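Local structure of 7,8-dihydro-6-hydroxymethylpterin pyrophosphokinase-dihydropteroate synthase (Plasmodium falciparum, 6JWS) at residues Val19-Thr24 against Phe163-Val168; Ile48-Tyr53 against Phe561-Gly566; Lys101-Lys106 against Glu512-Leu517; Asp494-Asp499 against Lys520-Ser525. The protein probably catalyses two successive steps of folate biosynthesis, pyrophosphorylation of 6-hydroxymethyl-7,8-dihydropterin by ATP and condensation of the product with 4-aminobenzoate to dihydropteroate. The protein carries 1 engineered substitution. All blocks are in the same frame, centred on the assembly; numbering follows the deposited sequence.

Contact 1. Residues Val19-Thr24 against Phe163-Val168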
loop_
_atom_site.group_PDB
_atom_site.type_symbol
_atom_site.label_atom_id
_atom_site.label_comp_id
_atom_site.label_asym_id
_atom_site.label_seq_id
_atom_site.Cartn_x
_atom_site.Cartn_y
_atom_site.Cartn_z
ATOM N N VAL B 19 -33.065 25.954 6.897
ATOM C CA VAL B 19 -32.154 24.826 6.900
ATOM C C VAL B 19 -32.822 23.694 7.671
ATOM O O VAL B 19 -33.280 23.907 8.787
ATOM C CB VAL B 19 -30.793 25.230 7.502
ATOM C CG1 VAL B 19 -29.744 24.135 7.386
ATOM C CG2 VAL B 19 -30.272 26.517 6.887
ATOM N N LEU B 20 -32.914 22.515 7.044
ATOM C CA LEU B 20 -33.602 21.368 7.614
ATOM C C LEU B 20 -32.644 20.207 7.874
ATOM O O LEU B 20 -31.623 20.062 7.196
ATOM C CB LEU B 20 -34.720 20.901 6.674
ATOM C CG LEU B 20 -35.741 21.943 6.219
ATOM C CD1 LEU B 20 -36.824 21.261 5.397
ATOM C CD2 LEU B 20 -36.365 22.677 7.408
ATOM N N ASN B 21 -33.031 19.377 8.858
ATOM C CA ASN B 21 -32.466 18.064 9.104
ATOM C C ASN B 21 -33.513 16.994 8.780
ATOM O O ASN B 21 -34.668 17.111 9.181
ATOM C CB ASN B 21 -31.930 17.924 10.531
ATOM C CG ASN B 21 -31.060 16.689 10.674
ATOM O OD1 ASN B 21 -29.891 16.704 10.308
ATOM N ND2 ASN B 21 -31.614 15.591 11.157
ATOM N N LEU B 22 -33.099 15.957 8.037
ATOM C CA LEU B 22 -33.931 14.818 7.680
ATOM C C LEU B 22 -33.253 13.565 8.231
ATOM O O LEU B 22 -32.118 13.287 7.869
ATOM C CB LEU B 22 -34.009 14.706 6.149
ATOM C CG LEU B 22 -34.934 15.653 5.377
ATOM C CD1 LEU B 22 -34.756 17.110 5.770
ATOM C CD2 LEU B 22 -34.709 15.496 3.880
ATOM N N GLY B 23 -33.955 12.809 9.088
ATOM C CA GLY B 23 -33.366 11.657 9.757
ATOM C C GLY B 23 -34.280 10.438 9.692
ATOM O O GLY B 23 -35.493 10.580 9.665
ATOM N N THR B 24 -33.691 9.245 9.615
ATOM C CA THR B 24 -34.442 8.008 9.721
ATOM C C THR B 24 -33.575 6.969 10.417
ATOM O O THR B 24 -32.356 7.086 10.395
ATOM C CB THR B 24 -34.936 7.507 8.359
ATOM O OG1 THR B 24 -35.560 6.253 8.641
ATOM C CG2 THR B 24 -33.832 7.283 7.349
ATOM N N PHE B 163 -28.487 6.096 13.067
ATOM C CA PHE B 163 -29.271 7.153 12.453
ATOM C C PHE B 163 -28.697 7.482 11.072
ATOM O O PHE B 163 -27.481 7.430 10.864
ATOM C CB PHE B 163 -29.313 8.388 13.356
ATOM C CG PHE B 163 -30.217 8.280 14.560
ATOM C CD1 PHE B 163 -29.853 7.517 15.663
ATOM C CD2 PHE B 163 -31.424 8.964 14.601
ATOM C CE1 PHE B 163 -30.686 7.421 16.768
ATOM C CE2 PHE B 163 -32.254 8.879 15.712
ATOM C CZ PHE B 163 -31.885 8.104 16.792
ATOM N N TYR B 164 -29.602 7.810 10.144
ATOM C CA TYR B 164 -29.284 8.215 8.786
ATOM C C TYR B 164 -29.806 9.630 8.606
ATOM O O TYR B 164 -30.991 9.893 8.814
ATOM C CB TYR B 164 -29.797 7.195 7.761
ATOM C CG TYR B 164 -29.183 5.844 8.007
ATOM C CD1 TYR B 164 -29.766 4.948 8.899
ATOM C CD2 TYR B 164 -27.960 5.511 7.453
ATOM C CE1 TYR B 164 -29.168 3.734 9.202
ATOM C CE2 TYR B 164 -27.351 4.300 7.744
ATOM C CZ TYR B 164 -27.950 3.416 8.630
ATOM O OH TYR B 164 -27.353 2.226 8.936
ATOM N N ASN B 165 -28.894 10.520 8.216
ATOM C CA ASN B 165 -29.078 11.944 8.401
ATOM C C ASN B 165 -28.648 12.690 7.147
ATOM O O ASN B 165 -27.647 12.351 6.533
ATOM C CB ASN B 165 -28.154 12.436 9.517
ATOM C CG ASN B 165 -28.879 13.276 10.537
ATOM O OD1 ASN B 165 -29.750 12.769 11.250
ATOM N ND2 ASN B 165 -28.514 14.550 10.619
ATOM N N LEU B 166 -29.336 13.790 6.873
ATOM C CA LEU B 166 -29.001 14.655 5.763
ATOM C C LEU B 166 -29.581 16.030 6.069
ATOM O O LEU B 166 -30.712 16.107 6.533
ATOM C CB LEU B 166 -29.642 14.027 4.515
ATOM C CG LEU B 166 -29.826 14.940 3.312
ATOM C CD1 LEU B 166 -28.477 15.212 2.692
ATOM C CD2 LEU B 166 -30.724 14.272 2.297
ATOM N N THR B 167 -28.814 17.091 5.810
ATOM C CA THR B 167 -29.353 18.444 5.848
ATOM C C THR B 167 -29.649 18.954 4.434
ATOM O O THR B 167 -29.131 18.413 3.452
ATOM C CB THR B 167 -28.484 19.393 6.688
ATOM O OG1 THR B 167 -27.154 19.484 6.163
ATOM C CG2 THR B 167 -28.499 19.065 8.175
ATOM N N VAL B 168 -30.523 19.975 4.355
ATOM C CA VAL B 168 -30.906 20.652 3.127
ATOM C C VAL B 168 -31.117 22.132 3.435
ATOM O O VAL B 168 -31.587 22.477 4.515
ATOM C CB VAL B 168 -32.152 20.052 2.435
ATOM C CG1 VAL B 168 -32.163 18.537 2.440
ATOM C CG2 VAL B 168 -33.457 20.600 2.984
#
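At the edge of the Tyr164 ring, close to its plane, sits the carbonyl oxygen of Thr24, and the ring leads on to Glu56, which takes the phenol hydroxyl in a hydrogen bond. Among the other flat groups, the side chains of Asn21 and Asn165 cross at about a right angle, their amide planes 42° apart. Asn21 CG lies anti to the backbone N (chi1 -167°), which swings the amide over the neighbouring strand; its ND2 makes a weak bond of 3.4 Å to Asn165 OD1. Six backbone hydrogen bonds join the antiparallel strands, among them Leu22 N to Leu166 O at 2.8 Å, nearly along the C=O axis. Leu20, Leu22, Leu166 and Val168 share one face, where Leu20 CB meets Val168 CG2 at 3.9 Å and helix 30-44 covers Leu22 and Val168. Asn21 is on the other face, beside Asp210, a ligand of the bound magnesium. This is the central antiparallel sheet of the HPPK fold, with Asn21 beside its ATP-magnesium site.

Contact 2. Residues Ile48-Tyr53 against Phe561-Gly566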
loop_
_atom_site.group_PDB
_atom_site.type_symbol
_atom_site.label_atom_id
_atom_site.label_comp_id
_atom_site.label_asym_id
_atom_site.label_seq_id
_atom_site.Cartn_x
_atom_site.Cartn_y
_atom_site.Cartn_z
ATOM N N ILE B 48 -34.932 23.384 -2.978
ATOM C CA ILE B 48 -33.696 22.884 -2.393
ATOM C C ILE B 48 -32.490 23.452 -3.140
ATOM O O ILE B 48 -32.318 23.209 -4.332
ATOM C CB ILE B 48 -33.677 21.344 -2.384
ATOM C CG1 ILE B 48 -34.835 20.792 -1.551
ATOM C CG2 ILE B 48 -32.324 20.838 -1.887
ATOM C CD1 ILE B 48 -35.047 19.300 -1.685
ATOM N N ILE B 49 -31.635 24.184 -2.419
ATOM C CA ILE B 49 -30.499 24.855 -3.024
ATOM C C ILE B 49 -29.202 24.417 -2.351
ATOM O O ILE B 49 -28.154 24.973 -2.671
ATOM C CB ILE B 49 -30.643 26.390 -2.951
ATOM C CG1 ILE B 49 -30.912 26.863 -1.521
ATOM C CG2 ILE B 49 -31.675 26.928 -3.936
ATOM C CD1 ILE B 49 -30.825 28.356 -1.362
ATOM N N ASN B 50 -29.268 23.467 -1.398
ATOM C CA ASN B 50 -28.074 22.898 -0.791
ATOM C C ASN B 50 -28.420 21.576 -0.100
ATOM O O ASN B 50 -29.553 21.368 0.313
ATOM C CB ASN B 50 -27.312 23.910 0.080
ATOM C CG ASN B 50 -25.827 23.609 0.143
ATOM O OD1 ASN B 50 -25.389 22.490 -0.156
ATOM N ND2 ASN B 50 -25.039 24.590 0.536
ATOM N N THR B 51 -27.456 20.650 -0.045
ATOM C CA THR B 51 -27.592 19.397 0.672
ATOM C C THR B 51 -26.223 19.040 1.232
ATOM O O THR B 51 -25.207 19.499 0.720
ATOM C CB THR B 51 -28.061 18.236 -0.223
ATOM O OG1 THR B 51 -27.337 18.205 -1.460
ATOM C CG2 THR B 51 -29.552 18.228 -0.504
ATOM N N SER B 52 -26.200 18.227 2.288
ATOM C CA SER B 52 -24.976 17.670 2.826
ATOM C C SER B 52 -24.825 16.270 2.235
ATOM O O SER B 52 -25.716 15.825 1.519
ATOM C CB SER B 52 -25.084 17.596 4.329
ATOM O OG SER B 52 -26.008 16.572 4.718
ATOM N N TYR B 53 -23.717 15.579 2.553
ATOM C CA TYR B 53 -23.686 14.142 2.378
ATOM C C TYR B 53 -24.770 13.493 3.239
ATOM O O TYR B 53 -25.320 14.082 4.161
ATOM C CB TYR B 53 -22.283 13.570 2.632
ATOM C CG TYR B 53 -21.313 13.937 1.537
ATOM C CD1 TYR B 53 -21.322 13.260 0.320
ATOM C CD2 TYR B 53 -20.442 15.016 1.683
ATOM C CE1 TYR B 53 -20.472 13.638 -0.710
ATOM C CE2 TYR B 53 -19.596 15.413 0.661
ATOM C CZ TYR B 53 -19.610 14.715 -0.544
ATOM O OH TYR B 53 -18.811 15.124 -1.588
ATOM N N PHE B 561 -22.426 24.077 -8.270
ATOM C CA PHE B 561 -23.467 24.435 -9.223
ATOM C C PHE B 561 -24.575 23.387 -9.223
ATOM O O PHE B 561 -25.741 23.735 -9.106
ATOM C CB PHE B 561 -22.902 24.608 -10.629
ATOM C CG PHE B 561 -23.932 24.936 -11.683
ATOM C CD1 PHE B 561 -24.536 26.185 -11.720
ATOM C CD2 PHE B 561 -24.264 24.018 -12.671
ATOM C CE1 PHE B 561 -25.450 26.510 -12.716
ATOM C CE2 PHE B 561 -25.174 24.348 -13.669
ATOM C CZ PHE B 561 -25.779 25.584 -13.683
ATOM N N LEU B 562 -24.220 22.106 -9.315
ATOM C CA LEU B 562 -25.240 21.071 -9.298
ATOM C C LEU B 562 -26.028 21.133 -7.992
ATOM O O LEU B 562 -27.253 21.010 -7.993
ATOM C CB LEU B 562 -24.597 19.691 -9.484
ATOM C CG LEU B 562 -24.558 19.210 -10.932
ATOM C CD1 LEU B 562 -23.550 19.992 -11.763
ATOM C CD2 LEU B 562 -24.283 17.715 -10.997
ATOM N N VAL B 563 -25.315 21.305 -6.879
ATOM C CA VAL B 563 -25.949 21.290 -5.571
ATOM C C VAL B 563 -26.879 22.504 -5.415
ATOM O O VAL B 563 -27.970 22.377 -4.857
ATOM C CB VAL B 563 -24.884 21.161 -4.456
ATOM C CG1 VAL B 563 -25.311 21.778 -3.142
ATOM C CG2 VAL B 563 -24.421 19.714 -4.271
ATOM N N LEU B 564 -26.471 23.668 -5.942
ATOM C CA LEU B 564 -27.336 24.841 -5.940
ATOM C C LEU B 564 -28.642 24.514 -6.665
ATOM O O LEU B 564 -29.681 25.095 -6.388
ATOM C CB LEU B 564 -26.618 25.977 -6.671
ATOM C CG LEU B 564 -27.390 27.295 -6.807
ATOM C CD1 LEU B 564 -27.671 27.924 -5.436
ATOM C CD2 LEU B 564 -26.580 28.275 -7.658
ATOM N N ASN B 565 -28.585 23.559 -7.595
ATOM C CA ASN B 565 -29.730 23.304 -8.447
ATOM C C ASN B 565 -30.480 22.084 -7.926
ATOM O O ASN B 565 -31.277 21.496 -8.648
ATOM C CB ASN B 565 -29.310 23.274 -9.925
ATOM C CG ASN B 565 -29.161 24.678 -10.468
ATOM O OD1 ASN B 565 -30.174 25.312 -10.788
ATOM N ND2 ASN B 565 -27.935 25.182 -10.553
ATOM N N GLY B 566 -30.146 21.679 -6.693
ATOM C CA GLY B 566 -30.882 20.653 -5.979
ATOM C C GLY B 566 -30.482 19.230 -6.340
ATOM O O GLY B 566 -31.234 18.297 -6.076
HETATM O O HOH W 1 -28.564 19.835 -3.422
#
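Val563, with CG1 anti to its backbone N (chi1 152°), points that methyl at the amide of Asn50, where it lies 3.1 Å from OD1. Asn50 has CG anti to the backbone N (chi1 -152°), so a side chain that starts out away from the helix swings its amide back over Val563. The amide is pinned from both ends: Arg569 donates to OD1, ND2 bonds to Tyr110 OH, and Thr51 N adds a weak bond to OD1. On the other flank Leu564, CG anti to N (chi1 178°), brings CD1 to within 4.2 Å of Ile49 CB. The backbones touch, Leu564 CA lying 3.4 Å from Ile49 O in a CA-H...O contact. Ile49 and Asn50 form a classic beta bulge opposite Val169. Gly566, at positive phi, is the C-prime residue of the Schellman motif that closes helix 547-564, and its CA packs 3.4 Å from Ile48 O. A water joins the partners, receiving the Thr51 OG1 proton at 2.8 Å and donating to Val563 O at 3.0 Å. With no direct hydrogen bond between them, kinase strand and synthase helix end are held by van der Waals and CA-H...O contacts and this water, while the Asn50 amide is satisfied mainly from outside.

Contact 3. Residues Lys101-Lys106 against Glu512-Leu517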
loop_
_atom_site.group_PDB
_atom_site.type_symbol
_atom_site.label_atom_id
_atom_site.label_comp_id
_atom_site.label_asym_id
_atom_site.label_seq_id
_atom_site.Cartn_x
_atom_site.Cartn_y
_atom_site.Cartn_z
ATOM N N LYS B 101 -38.252 23.912 -12.857
ATOM C CA LYS B 101 -37.002 23.165 -12.855
ATOM C C LYS B 101 -35.860 23.985 -13.461
ATOM O O LYS B 101 -34.764 23.457 -13.635
ATOM C CB LYS B 101 -37.180 21.816 -13.564
ATOM C CG LYS B 101 -37.930 20.757 -12.764
ATOM C CD LYS B 101 -37.971 19.377 -13.425
ATOM C CE LYS B 101 -36.743 18.510 -13.196
ATOM N NZ LYS B 101 -36.867 17.214 -13.910
ATOM N N GLU B 102 -36.117 25.268 -13.757
ATOM C CA GLU B 102 -35.144 26.163 -14.368
ATOM C C GLU B 102 -33.835 26.166 -13.578
ATOM O O GLU B 102 -33.845 26.057 -12.350
ATOM C CB GLU B 102 -35.662 27.601 -14.352
ATOM C CG GLU B 102 -36.608 27.942 -15.489
ATOM C CD GLU B 102 -36.847 29.435 -15.694
ATOM O OE1 GLU B 102 -36.491 30.228 -14.784
ATOM O OE2 GLU B 102 -37.390 29.810 -16.764
ATOM N N LEU B 103 -32.726 26.378 -14.300
ATOM C CA LEU B 103 -31.394 26.444 -13.722
ATOM C C LEU B 103 -31.144 27.848 -13.193
ATOM O O LEU B 103 -31.518 28.818 -13.839
ATOM C CB LEU B 103 -30.339 26.118 -14.787
ATOM C CG LEU B 103 -30.208 24.658 -15.203
ATOM C CD1 LEU B 103 -29.042 24.504 -16.164
ATOM C CD2 LEU B 103 -30.064 23.733 -14.001
ATOM N N ILE B 104 -30.446 27.924 -12.052
ATOM C CA ILE B 104 -29.960 29.166 -11.477
ATOM C C ILE B 104 -28.447 29.044 -11.286
ATOM O O ILE B 104 -27.924 27.941 -11.095
ATOM C CB ILE B 104 -30.687 29.425 -10.144
ATOM C CG1 ILE B 104 -30.346 28.357 -9.095
ATOM C CG2 ILE B 104 -32.197 29.544 -10.364
ATOM C CD1 ILE B 104 -30.890 28.647 -7.715
ATOM N N ASP B 105 -27.743 30.177 -11.361
ATOM C CA ASP B 105 -26.321 30.189 -11.073
ATOM C C ASP B 105 -26.049 30.960 -9.782
ATOM O O ASP B 105 -24.906 31.072 -9.351
ATOM C CB ASP B 105 -25.490 30.672 -12.267
ATOM C CG ASP B 105 -25.799 32.086 -12.739
ATOM O OD1 ASP B 105 -26.657 32.755 -12.103
ATOM O OD2 ASP B 105 -25.188 32.500 -13.761
ATOM N N LYS B 106 -27.106 31.469 -9.148
ATOM C CA LYS B 106 -26.953 32.192 -7.900
ATOM C C LYS B 106 -28.320 32.381 -7.263
ATOM O O LYS B 106 -29.351 32.251 -7.918
ATOM C CB LYS B 106 -26.261 33.542 -8.113
ATOM C CG LYS B 106 -25.755 34.209 -6.840
ATOM C CD LYS B 106 -24.668 35.261 -7.049
ATOM C CE LYS B 106 -24.019 35.670 -5.739
ATOM N NZ LYS B 106 -22.893 36.617 -5.931
ATOM N N GLU B 512 -28.392 21.907 -19.046
ATOM C CA GLU B 512 -29.784 21.495 -18.904
ATOM C C GLU B 512 -29.890 19.999 -18.594
ATOM O O GLU B 512 -30.890 19.555 -18.034
ATOM C CB GLU B 512 -30.650 21.880 -20.116
ATOM C CG GLU B 512 -30.478 23.331 -20.586
ATOM C CD GLU B 512 -30.813 24.427 -19.575
ATOM O OE1 GLU B 512 -31.655 24.183 -18.688
ATOM O OE2 GLU B 512 -30.231 25.538 -19.669
ATOM N N ILE B 513 -28.856 19.219 -18.946
ATOM C CA ILE B 513 -28.862 17.780 -18.692
ATOM C C ILE B 513 -29.066 17.515 -17.202
ATOM O O ILE B 513 -29.508 16.429 -16.829
ATOM C CB ILE B 513 -27.585 17.107 -19.247
ATOM C CG1 ILE B 513 -27.773 15.605 -19.475
ATOM C CG2 ILE B 513 -26.347 17.409 -18.401
ATOM C CD1 ILE B 513 -26.698 14.993 -20.346
ATOM N N ILE B 514 -28.753 18.518 -16.375
ATOM C CA ILE B 514 -28.806 18.450 -14.920
ATOM C C ILE B 514 -30.254 18.298 -14.451
ATOM O O ILE B 514 -30.540 17.533 -13.528
ATOM C CB ILE B 514 -28.081 19.679 -14.325
ATOM C CG1 ILE B 514 -26.571 19.449 -14.290
ATOM C CG2 ILE B 514 -28.621 20.108 -12.965
ATOM C CD1 ILE B 514 -25.774 20.738 -14.311
ATOM N N LYS B 515 -31.178 18.960 -15.150
ATOM C CA LYS B 515 -32.598 18.844 -14.854
ATOM C C LYS B 515 -33.079 17.416 -15.072
ATOM O O LYS B 515 -34.073 17.003 -14.483
ATOM C CB LYS B 515 -33.441 19.715 -15.789
ATOM C CG LYS B 515 -33.210 21.221 -15.726
ATOM C CD LYS B 515 -34.231 21.890 -16.624
ATOM C CE LYS B 515 -33.656 22.898 -17.593
ATOM N NZ LYS B 515 -34.222 22.752 -18.958
ATOM N N LEU B 516 -32.375 16.657 -15.908
ATOM C CA LEU B 516 -32.760 15.282 -16.150
ATOM C C LEU B 516 -32.351 14.377 -14.984
ATOM O O LEU B 516 -32.803 13.237 -14.953
ATOM C CB LEU B 516 -32.131 14.804 -17.466
ATOM C CG LEU B 516 -32.561 15.511 -18.762
ATOM C CD1 LEU B 516 -31.881 14.865 -19.969
ATOM C CD2 LEU B 516 -34.077 15.450 -18.944
ATOM N N LEU B 517 -31.500 14.845 -14.044
ATOM C CA LEU B 517 -31.026 13.985 -12.954
ATOM C C LEU B 517 -32.056 13.932 -11.827
ATOM O O LEU B 517 -31.828 13.286 -10.799
ATOM C CB LEU B 517 -29.700 14.492 -12.379
ATOM C CG LEU B 517 -28.530 14.589 -13.349
ATOM C CD1 LEU B 517 -27.391 15.364 -12.705
ATOM C CD2 LEU B 517 -28.084 13.201 -13.787
HETATM O O HOH W 2 -32.691 26.230 -17.239
#
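Leu103 and Lys515 each lose the most surface here, with Lys101 next. Leu103, its CG anti to the carbonyl carbon (chi1 -74°), reaches toward the helical turns of 512-517 and splits its two methyls between different neighbours. CD2 meets Ile514 CG2 at 4.0 Å, the two side chains crossing at about a right angle, while CD1 lies against the carboxylate of Glu512. Lys515 leaves its backbone with CG anti to the carbonyl carbon and runs extended at first, so that CG and CD pass close beside the carbonyl oxygen of Lys101, CG standing 3.4 Å from Lys101 O. It then bends at chi3 and chi4, which carries NZ back to Glu512 OE1 in a salt bridge within its own segment. A water accepts from Leu103 N at 2.9 Å and donates to the same Glu512 OE1, but the position of that oxygen, and so of both bonds to it, is less certain. Lys101 comes across in the reverse sense: bent at chi3 (83°), it sends NZ to Lys515 O at 2.9 Å, approaching from above the carbonyl plane, and the same ammonium also bonds Lys518 O. Two carbonyls near the end of the helical turns thus share one positive charge. The arrangement is a surface interdomain contact, in which the loop between helices 85-90 and 108-114 of the kinase part lies on the helical turns between strands 500-503 and 525-529 of the synthase TIM barrel.

Contact 4. Residues Asp494-Asp499 against Lys520-Ser525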
loop_
_atom_site.group_PDB
_atom_site.type_symbol
_atom_site.label_atom_id
_atom_site.label_comp_id
_atom_site.label_asym_id
_atom_site.label_seq_id
_atom_site.Cartn_x
_atom_site.Cartn_y
_atom_site.Cartn_z
ATOM N N ASP B 494 -36.114 8.265 -19.620
ATOM C CA ASP B 494 -37.542 8.112 -19.888
ATOM C C ASP B 494 -37.911 6.631 -19.950
ATOM O O ASP B 494 -38.973 6.250 -19.489
ATOM C CB ASP B 494 -37.993 8.830 -21.170
ATOM C CG ASP B 494 -38.092 10.347 -21.064
ATOM O OD1 ASP B 494 -38.049 10.870 -19.927
ATOM O OD2 ASP B 494 -38.225 11.002 -22.132
ATOM N N ASN B 495 -37.003 5.805 -20.474
ATOM C CA ASN B 495 -37.251 4.395 -20.720
ATOM C C ASN B 495 -36.602 3.519 -19.647
ATOM O O ASN B 495 -36.580 2.303 -19.789
ATOM C CB ASN B 495 -36.806 4.032 -22.141
ATOM C CG ASN B 495 -37.762 4.574 -23.190
ATOM O OD1 ASN B 495 -38.772 3.933 -23.477
ATOM N ND2 ASN B 495 -37.488 5.752 -23.742
ATOM N N ASP B 496 -36.030 4.144 -18.599
ATOM C CA ASP B 496 -35.407 3.456 -17.470
ATOM C C ASP B 496 -34.272 2.550 -17.938
ATOM O O ASP B 496 -34.159 1.403 -17.517
ATOM C CB ASP B 496 -36.427 2.750 -16.567
ATOM C CG ASP B 496 -37.278 3.721 -15.753
ATOM O OD1 ASP B 496 -38.324 4.180 -16.279
ATOM O OD2 ASP B 496 -36.880 4.038 -14.598
ATOM N N LEU B 497 -33.405 3.086 -18.797
ATOM C CA LEU B 497 -32.340 2.270 -19.357
ATOM C C LEU B 497 -31.047 2.441 -18.560
ATOM O O LEU B 497 -30.135 1.645 -18.751
ATOM C CB LEU B 497 -32.144 2.622 -20.845
ATOM C CG LEU B 497 -33.373 2.424 -21.743
ATOM C CD1 LEU B 497 -33.050 2.730 -23.193
ATOM C CD2 LEU B 497 -33.904 1.002 -21.627
ATOM N N VAL B 498 -30.973 3.469 -17.696
ATOM C CA VAL B 498 -29.719 3.857 -17.067
ATOM C C VAL B 498 -29.964 4.348 -15.642
ATOM O O VAL B 498 -31.060 4.812 -15.327
ATOM C CB VAL B 498 -28.931 4.905 -17.889
ATOM C CG1 VAL B 498 -28.575 4.390 -19.273
ATOM C CG2 VAL B 498 -29.652 6.248 -17.979
ATOM N N ASP B 499 -28.904 4.282 -14.818
ATOM C CA ASP B 499 -28.881 4.824 -13.471
ATOM C C ASP B 499 -28.005 6.074 -13.338
ATOM O O ASP B 499 -28.297 6.921 -12.508
ATOM C CB ASP B 499 -28.362 3.763 -12.508
ATOM C CG ASP B 499 -29.193 2.511 -12.642
ATOM O OD1 ASP B 499 -30.421 2.619 -12.370
ATOM O OD2 ASP B 499 -28.621 1.466 -13.083
ATOM N N LYS B 520 -39.947 13.418 -10.381
ATOM C CA LYS B 520 -40.910 13.582 -9.299
ATOM C C LYS B 520 -40.536 12.708 -8.100
ATOM O O LYS B 520 -40.691 13.137 -6.958
ATOM C CB LYS B 520 -42.336 13.303 -9.797
ATOM C CG LYS B 520 -43.048 14.473 -10.476
ATOM C CD LYS B 520 -44.395 14.113 -11.097
ATOM C CE LYS B 520 -44.463 14.271 -12.606
ATOM N NZ LYS B 520 -43.614 13.292 -13.324
ATOM N N ASN B 521 -40.031 11.495 -8.363
ATOM C CA ASN B 521 -39.734 10.532 -7.309
ATOM C C ASN B 521 -38.284 10.033 -7.401
ATOM O O ASN B 521 -37.727 9.548 -6.412
ATOM C CB ASN B 521 -40.789 9.419 -7.244
ATOM C CG ASN B 521 -40.798 8.655 -5.931
ATOM O OD1 ASN B 521 -40.526 9.212 -4.867
ATOM N ND2 ASN B 521 -41.134 7.372 -5.988
ATOM N N LYS B 522 -37.649 10.205 -8.567
ATOM C CA LYS B 522 -36.329 9.642 -8.812
ATOM C C LYS B 522 -35.265 10.734 -8.758
ATOM O O LYS B 522 -35.483 11.848 -9.228
ATOM C CB LYS B 522 -36.272 9.018 -10.211
ATOM C CG LYS B 522 -36.533 7.525 -10.267
ATOM C CD LYS B 522 -35.443 6.716 -9.609
ATOM C CE LYS B 522 -34.417 6.178 -10.583
ATOM N NZ LYS B 522 -34.981 5.130 -11.468
ATOM N N PHE B 523 -34.100 10.370 -8.213
ATOM C CA PHE B 523 -32.867 11.104 -8.440
ATOM C C PHE B 523 -31.903 10.190 -9.188
ATOM O O PHE B 523 -31.963 8.970 -9.033
ATOM C CB PHE B 523 -32.253 11.600 -7.128
ATOM C CG PHE B 523 -33.033 12.663 -6.393
ATOM C CD1 PHE B 523 -32.898 14.002 -6.719
ATOM C CD2 PHE B 523 -33.873 12.327 -5.337
ATOM C CE1 PHE B 523 -33.608 14.978 -6.037
ATOM C CE2 PHE B 523 -34.577 13.302 -4.653
ATOM C CZ PHE B 523 -34.441 14.626 -5.002
ATOM N N TYR B 524 -31.034 10.792 -10.012
ATOM C CA TYR B 524 -29.964 10.036 -10.644
ATOM C C TYR B 524 -28.600 10.593 -10.246
ATOM O O TYR B 524 -28.438 11.798 -10.051
ATOM C CB TYR B 524 -30.091 10.037 -12.169
ATOM C CG TYR B 524 -31.366 9.430 -12.686
ATOM C CD1 TYR B 524 -31.457 8.071 -12.938
ATOM C CD2 TYR B 524 -32.481 10.217 -12.937
ATOM C CE1 TYR B 524 -32.617 7.498 -13.438
ATOM C CE2 TYR B 524 -33.654 9.664 -13.437
ATOM C CZ TYR B 524 -33.723 8.298 -13.678
ATOM O OH TYR B 524 -34.874 7.747 -14.159
ATOM N N SER B 525 -27.619 9.683 -10.185
ATOM C CA SER B 525 -26.260 10.047 -9.834
ATOM C C SER B 525 -25.499 10.469 -11.078
ATOM O O SER B 525 -25.904 10.171 -12.200
ATOM C CB SER B 525 -25.602 8.903 -9.154
ATOM O OG SER B 525 -26.206 8.733 -7.891
HETATM O O HOH W 3 -33.997 4.437 -14.692
HETATM O O HOH W 4 -28.434 6.820 -9.904
HETATM O O HOH W 5 -31.878 4.189 -11.264
#
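Two neighbouring connections of the dihydropteroate synthase TIM barrel meet here, the turn from helix 486-494 into strand 500-503 and the approach to the next parallel strand, 525-529, away from the annotated sites. Asp496, at positive phi, is the C-prime residue of the Schellman motif that ends the helix. Its carboxylate and the ammonium of Lys522 form a long salt bridge, OD2 to NZ 3.8 Å, with the lysine chain curled at chi2, chi3 and chi4. A water beside them donates to Asp496 OD2 at 2.9 Å and to Val498 O at 3.0 Å, and reaches Lys522 NZ only weakly. Tyr524, CG anti to the carbonyl carbon (chi1 -60°), brings its ring to the carbonyls of Val498 and Asp499. Asp499 O lies in the ring plane at the edge, 3.4 Å from Tyr524 CD1. The phenol hydroxyl is bonded to Lys519 NZ, and Asp499 OD2 accepts from Ile479 N. Another water links Asp499 OD1 to Lys522 NZ, weakly on the lysine side, and the nearby positive charge may favour ionised Asp499. Nearer the strands, a further water lies between the two backbones, close to Asp499 O and accepting from Ser525 N at 3.0 Å.

Contacts 1 and 2 are buried, contact 4 is partly so, and contact 3 lies at the surface. Contacts 1 and 2 share the kinase sheet, since strands 163-172 and 46-57 are neighbours in it and Ser52 OG probably bonds Thr167 N. Contact 1 stays within that sheet and relies on direct backbone bonds, whereas contacts 2 and 3 both join kinase to synthase: contact 2 by van der Waals contact, CA-H...O contacts and one water, contact 3 by a lysine hydrogen bond and leucine packing. Asn565 ND2 to Ile104 O ties these two together. Contact 4 belongs to the barrel alone, is largely water-mediated, and meets contact 3 where Tyr524 N probably bonds Leu517 O.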